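Local atomic coordinates of B12-binding domain-containing protein (Kitasatospora setae, PDB entry 6WTE), a protein that binds cobalamin and a [4Fe-4S] cluster and probably transfers methyl groups as an unusual, non-radical member of the radical S-adenosylmethionine methylases. Residues Ala137-Ile140 against Asp145-Gly148; Leu152-Glu157 against Val161-Ala166. All coordinates share one frame; numbering follows the deposited sequence.

Contact 1. Residues Ala137-Ile140 against Asp145-Gly148; sequences ATAI and DTAG
CG1 of I140 (chi1 -54°) and CG2 of T146 each lie anti to their own carbonyl carbon, beside the backbone N, and these torsions bring two methyl groups end to end across the short link that follows the helix: I140 CD1 lies 3.8 Å from T146 CG2. The same threonine methyl also reaches A139, whose CB points toward the loop and stands 4.1 Å from T146 CG2. That CB has a second neighbour in the backbone, the carbonyl O of D145, again at 4.1 Å, so the small alanine is met by a methyl and by a peptide oxygen. No hydrogen bond spans the two segments; the contact is van der Waals packing over a modest area, and the alanine lets the loop backbone come close, with the CA atoms of A139 and T146 6.2 Å apart. The principle illustrated is how a chain leaving a helix folds back on it: 137-140 lies near the C-terminal end of helix 130-141 in the cobalamin-binding domain, and 145-148 belongs to the connection leading to strand 153-156. The returning loop is shaped by an Asx turn, in which D145 OD1 accepts from A147 N at 2.8 Å. The bond is bent, 132° at the hydrogen, and the donor approaches from above the carboxylate plane, 44° out of it. T146 turns its methyl to the helix, while its OG1 is hydrogen-bonded to R154 and, weakly, to Y123.

Contact 2. Residues Leu152-Glu157 against Val161-Ala166; sequences LIRNTE and VRVPPA
L152-R154 and V161-V163 run antiparallel, joined by three nearly straight backbone hydrogen bonds: R154 N to V161 O (2.8 Å) and V161 N to R154 O (2.9 Å) close the hydrogen-bonded pair, and V163 N to L152 O (2.8 Å) holds the far side of the intervening I153/R162 pair, which is itself non-hydrogen-bonded. Here the CA-H of R162 also faces L152 O, a weak CA-H...O contact beside the N-H...O hydrogen bond from V163. This is a beta hairpin, and it shows how the two faces of a two-stranded unit can be put to different uses. On the face of I153 and R162, the arginine leaves with CG anti to the backbone N (chi1 -171°) and stays extended as far as NE, so that its aliphatic part crosses I153 at a slant, CG of R162 3.9 Å from CG1 of I153, while its guanidinium travels on to a salt bridge with E185. On the face of R154 and V161, the R154 guanidinium turns NH1 to the preceding loop, to a salt bridge with D145 and a hydrogen bond with T146. A water in the plane of this guanidinium, at the edge, accepts from R154 NE at 3.0 Å and donates to V161 O, which thus has a backbone and a water partner. V163 CG2 packs against L152 O at 3.6 Å, and nearer the turn the methyl CG2 of T156 meets CG2 of V161. Strand 159-162 is the outermost at this end of the mixed sheet; strand 153-156 pairs on its other edge with strand 123-124, I153 bonding to G124, while helix 112-119 covers I153 and R162 through F113.

How the contacts relate
Following the chain from the N terminus, helix 130-141 ends in contact 1, which closes a short loop as residues 145-148 fold back on the helix. The chain then enters strand 153-156 and turns at once into strand 159-162, so contact 2 closes a hairpin. The two are in series, neither nested nor crossed, with centres about 11 Å apart. They nevertheless meet: R154 NH1 makes a salt bridge to D145 OD1 at 3.0 Å and probably a hydrogen bond to T146 OG1, also at 3.0 Å, and V163 CG1 packs against the carbonyl O of A147. The helix end, the loop and the hairpin at the sheet's edge are thus joined within the cobalamin-binding part of the fold.

Contact 1. Residues Ala137-Ile140 against Asp145-Gly148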
loop_
_atom_site.group_PDB
_atom_site.type_symbol
_atom_site.label_atom_id
_atom_site.label_comp_id
_atom_site.label_asym_id
_atom_site.label_seq_id
_atom_site.Cartn_x
_atom_site.Cartn_y
_atom_site.Cartn_z
ATOM N N ALA A 137 -0.434 21.466 13.074
ATOM C CA ALA A 137 0.506 21.707 14.165
ATOM C C ALA A 137 0.601 23.192 14.490
ATOM O O ALA A 137 0.715 23.574 15.661
ATOM C CB ALA A 137 1.885 21.141 13.814
ATOM N N THR A 138 0.550 24.049 13.468
ATOM C CA THR A 138 0.598 25.483 13.722
ATOM C C THR A 138 -0.641 25.940 14.483
ATOM O O THR A 138 -0.532 26.690 15.460
ATOM C CB THR A 138 0.736 26.256 12.409
ATOM O OG1 THR A 138 1.960 25.890 11.760
ATOM C CG2 THR A 138 0.742 27.757 12.665
ATOM N N ALA A 139 -1.824 25.477 14.071
ATOM C CA ALA A 139 -3.050 25.882 14.754
ATOM C C ALA A 139 -3.050 25.425 16.211
ATOM O O ALA A 139 -3.361 26.207 17.118
ATOM C CB ALA A 139 -4.270 25.332 14.010
ATOM N N ILE A 140 -2.698 24.162 16.455
ATOM C CA ILE A 140 -2.705 23.636 17.819
ATOM C C ILE A 140 -1.697 24.390 18.681
ATOM O O ILE A 140 -2.015 24.854 19.786
ATOM C CB ILE A 140 -2.420 22.122 17.815
ATOM C CG1 ILE A 140 -3.396 21.377 16.898
ATOM C CG2 ILE A 140 -2.484 21.561 19.231
ATOM C CD1 ILE A 140 -4.847 21.576 17.248
ATOM N N ASP A 145 -8.444 27.690 16.505
ATOM C CA ASP A 145 -9.423 26.772 15.949
ATOM C C ASP A 145 -8.853 26.136 14.682
ATOM O O ASP A 145 -8.112 26.767 13.924
ATOM C CB ASP A 145 -10.714 27.541 15.648
ATOM C CG ASP A 145 -11.918 26.643 15.451
ATOM O OD1 ASP A 145 -11.768 25.540 14.892
ATOM O OD2 ASP A 145 -13.026 27.057 15.862
ATOM N N THR A 146 -9.208 24.876 14.444
ATOM C CA THR A 146 -8.766 24.169 13.248
ATOM C C THR A 146 -9.801 24.198 12.131
ATOM O O THR A 146 -9.640 23.483 11.133
ATOM C CB THR A 146 -8.424 22.718 13.583
ATOM O OG1 THR A 146 -9.573 22.079 14.153
ATOM C CG2 THR A 146 -7.254 22.641 14.547
ATOM N N ALA A 147 -10.849 25.012 12.269
ATOM C CA ALA A 147 -11.960 25.003 11.325
ATOM C C ALA A 147 -11.583 25.548 9.952
ATOM O O ALA A 147 -12.328 25.330 8.992
ATOM C CB ALA A 147 -13.131 25.805 11.905
ATOM N N GLY A 148 -10.440 26.216 9.823
ATOM C CA GLY A 148 -10.025 26.762 8.549
ATOM C C GLY A 148 -8.893 26.023 7.879
ATOM O O GLY A 148 -8.311 26.550 6.922
#

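Contact 2. Residues Leu152-Glu157 against Val161-Ala166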
loop_
_atom_site.group_PDB
_atom_site.type_symbol
_atom_site.label_atom_id
_atom_site.label_comp_id
_atom_site.label_asym_id
_atom_site.label_seq_id
_atom_site.Cartn_x
_atom_site.Cartn_y
_atom_site.Cartn_z
ATOM N N LEU A 152 -8.823 19.126 6.252
ATOM C CA LEU A 152 -8.783 18.442 7.537
ATOM C C LEU A 152 -10.125 17.800 7.868
ATOM O O LEU A 152 -11.169 18.457 7.813
ATOM C CB LEU A 152 -8.395 19.428 8.639
ATOM C CG LEU A 152 -8.218 18.804 10.019
ATOM C CD1 LEU A 152 -7.023 17.831 10.018
ATOM C CD2 LEU A 152 -8.054 19.899 11.072
ATOM N N ILE A 153 -10.094 16.518 8.235
ATOM C CA ILE A 153 -11.267 15.842 8.787
ATOM C C ILE A 153 -11.284 16.074 10.291
ATOM O O ILE A 153 -10.277 15.845 10.974
ATOM C CB ILE A 153 -11.244 14.338 8.460
ATOM C CG1 ILE A 153 -11.224 14.115 6.946
ATOM C CG2 ILE A 153 -12.431 13.621 9.098
ATOM C CD1 ILE A 153 -11.028 12.668 6.555
ATOM N N ARG A 154 -12.425 16.535 10.812
ATOM C CA ARG A 154 -12.568 16.856 12.224
ATOM C C ARG A 154 -13.707 16.046 12.824
ATOM O O ARG A 154 -14.824 16.042 12.297
ATOM C CB ARG A 154 -12.799 18.356 12.431
ATOM C CG ARG A 154 -11.712 19.201 11.783
ATOM C CD ARG A 154 -11.764 20.662 12.202
ATOM N NE ARG A 154 -13.109 21.189 12.375
ATOM C CZ ARG A 154 -13.398 22.232 13.143
ATOM N NH1 ARG A 154 -12.435 22.849 13.821
ATOM N NH2 ARG A 154 -14.646 22.656 13.243
ATOM N N ASN A 155 -13.420 15.364 13.924
ATOM C CA ASN A 155 -14.410 14.526 14.596
ATOM C C ASN A 155 -15.291 15.408 15.468
ATOM O O ASN A 155 -14.884 15.831 16.555
ATOM C CB ASN A 155 -13.723 13.456 15.432
ATOM C CG ASN A 155 -14.641 12.299 15.776
ATOM O OD1 ASN A 155 -15.817 12.299 15.420
ATOM N ND2 ASN A 155 -14.101 11.300 16.468
ATOM N N THR A 156 -16.491 15.713 14.992
ATOM C CA THR A 156 -17.420 16.469 15.819
ATOM C C THR A 156 -18.274 15.519 16.653
ATOM O O THR A 156 -18.245 14.300 16.489
ATOM C CB THR A 156 -18.320 17.358 14.966
ATOM O OG1 THR A 156 -19.381 16.567 14.425
ATOM C CG2 THR A 156 -17.528 17.985 13.831
ATOM N N GLU A 157 -19.089 16.100 17.533
ATOM C CA GLU A 157 -19.953 15.275 18.367
ATOM C C GLU A 157 -20.981 14.501 17.552
ATOM O O GLU A 157 -21.473 13.467 18.015
ATOM C CB GLU A 157 -20.646 16.150 19.409
ATOM C CG GLU A 157 -19.681 16.774 20.395
ATOM C CD GLU A 157 -20.387 17.506 21.519
ATOM O OE1 GLU A 157 -20.656 18.717 21.366
ATOM O OE2 GLU A 157 -20.678 16.864 22.549
ATOM N N VAL A 161 -16.504 15.428 10.003
ATOM C CA VAL A 161 -16.846 16.383 8.955
ATOM C C VAL A 161 -15.552 16.996 8.434
ATOM O O VAL A 161 -14.646 17.303 9.215
ATOM C CB VAL A 161 -17.794 17.485 9.475
ATOM C CG1 VAL A 161 -18.172 18.440 8.350
ATOM C CG2 VAL A 161 -19.035 16.872 10.114
ATOM N N ARG A 162 -15.460 17.172 7.118
ATOM C CA ARG A 162 -14.223 17.629 6.493
ATOM C C ARG A 162 -14.294 19.105 6.110
ATOM O O ARG A 162 -15.302 19.573 5.573
ATOM C CB ARG A 162 -13.915 16.791 5.252
ATOM C CG ARG A 162 -12.553 17.040 4.651
ATOM C CD ARG A 162 -12.331 16.051 3.519
ATOM N NE ARG A 162 -11.089 16.263 2.785
ATOM C CZ ARG A 162 -11.037 16.691 1.529
ATOM N NH1 ARG A 162 -12.161 16.972 0.878
ATOM N NH2 ARG A 162 -9.864 16.838 0.924
ATOM N N VAL A 163 -13.218 19.831 6.396
ATOM C CA VAL A 163 -13.042 21.189 5.868
ATOM C C VAL A 163 -12.711 21.099 4.381
ATOM O O VAL A 163 -11.798 20.342 4.001
ATOM C CB VAL A 163 -11.930 21.914 6.629
ATOM C CG1 VAL A 163 -11.786 23.343 6.124
ATOM C CG2 VAL A 163 -12.176 21.878 8.149
ATOM N N PRO A 164 -13.388 21.853 3.516
ATOM C CA PRO A 164 -13.130 21.733 2.083
ATOM C C PRO A 164 -11.716 22.165 1.743
ATOM O O PRO A 164 -11.158 23.080 2.376
ATOM C CB PRO A 164 -14.167 22.676 1.457
ATOM C CG PRO A 164 -15.199 22.880 2.504
ATOM C CD PRO A 164 -14.484 22.789 3.809
ATOM N N PRO A 165 -11.100 21.539 0.746
ATOM C CA PRO A 165 -9.797 22.025 0.295
ATOM C C PRO A 165 -9.965 23.394 -0.338
ATOM O O PRO A 165 -11.040 23.743 -0.830
ATOM C CB PRO A 165 -9.357 20.973 -0.729
ATOM C CG PRO A 165 -10.636 20.412 -1.245
ATOM C CD PRO A 165 -11.581 20.412 -0.068
ATOM N N ALA A 166 -8.900 24.194 -0.280
ATOM C CA ALA A 166 -8.955 25.512 -0.905
ATOM C C ALA A 166 -8.703 25.436 -2.407
ATOM O O ALA A 166 -9.196 26.290 -3.155
ATOM C CB ALA A 166 -7.949 26.456 -0.245
HETATM O O HOH W 1 -15.099 20.246 10.362
#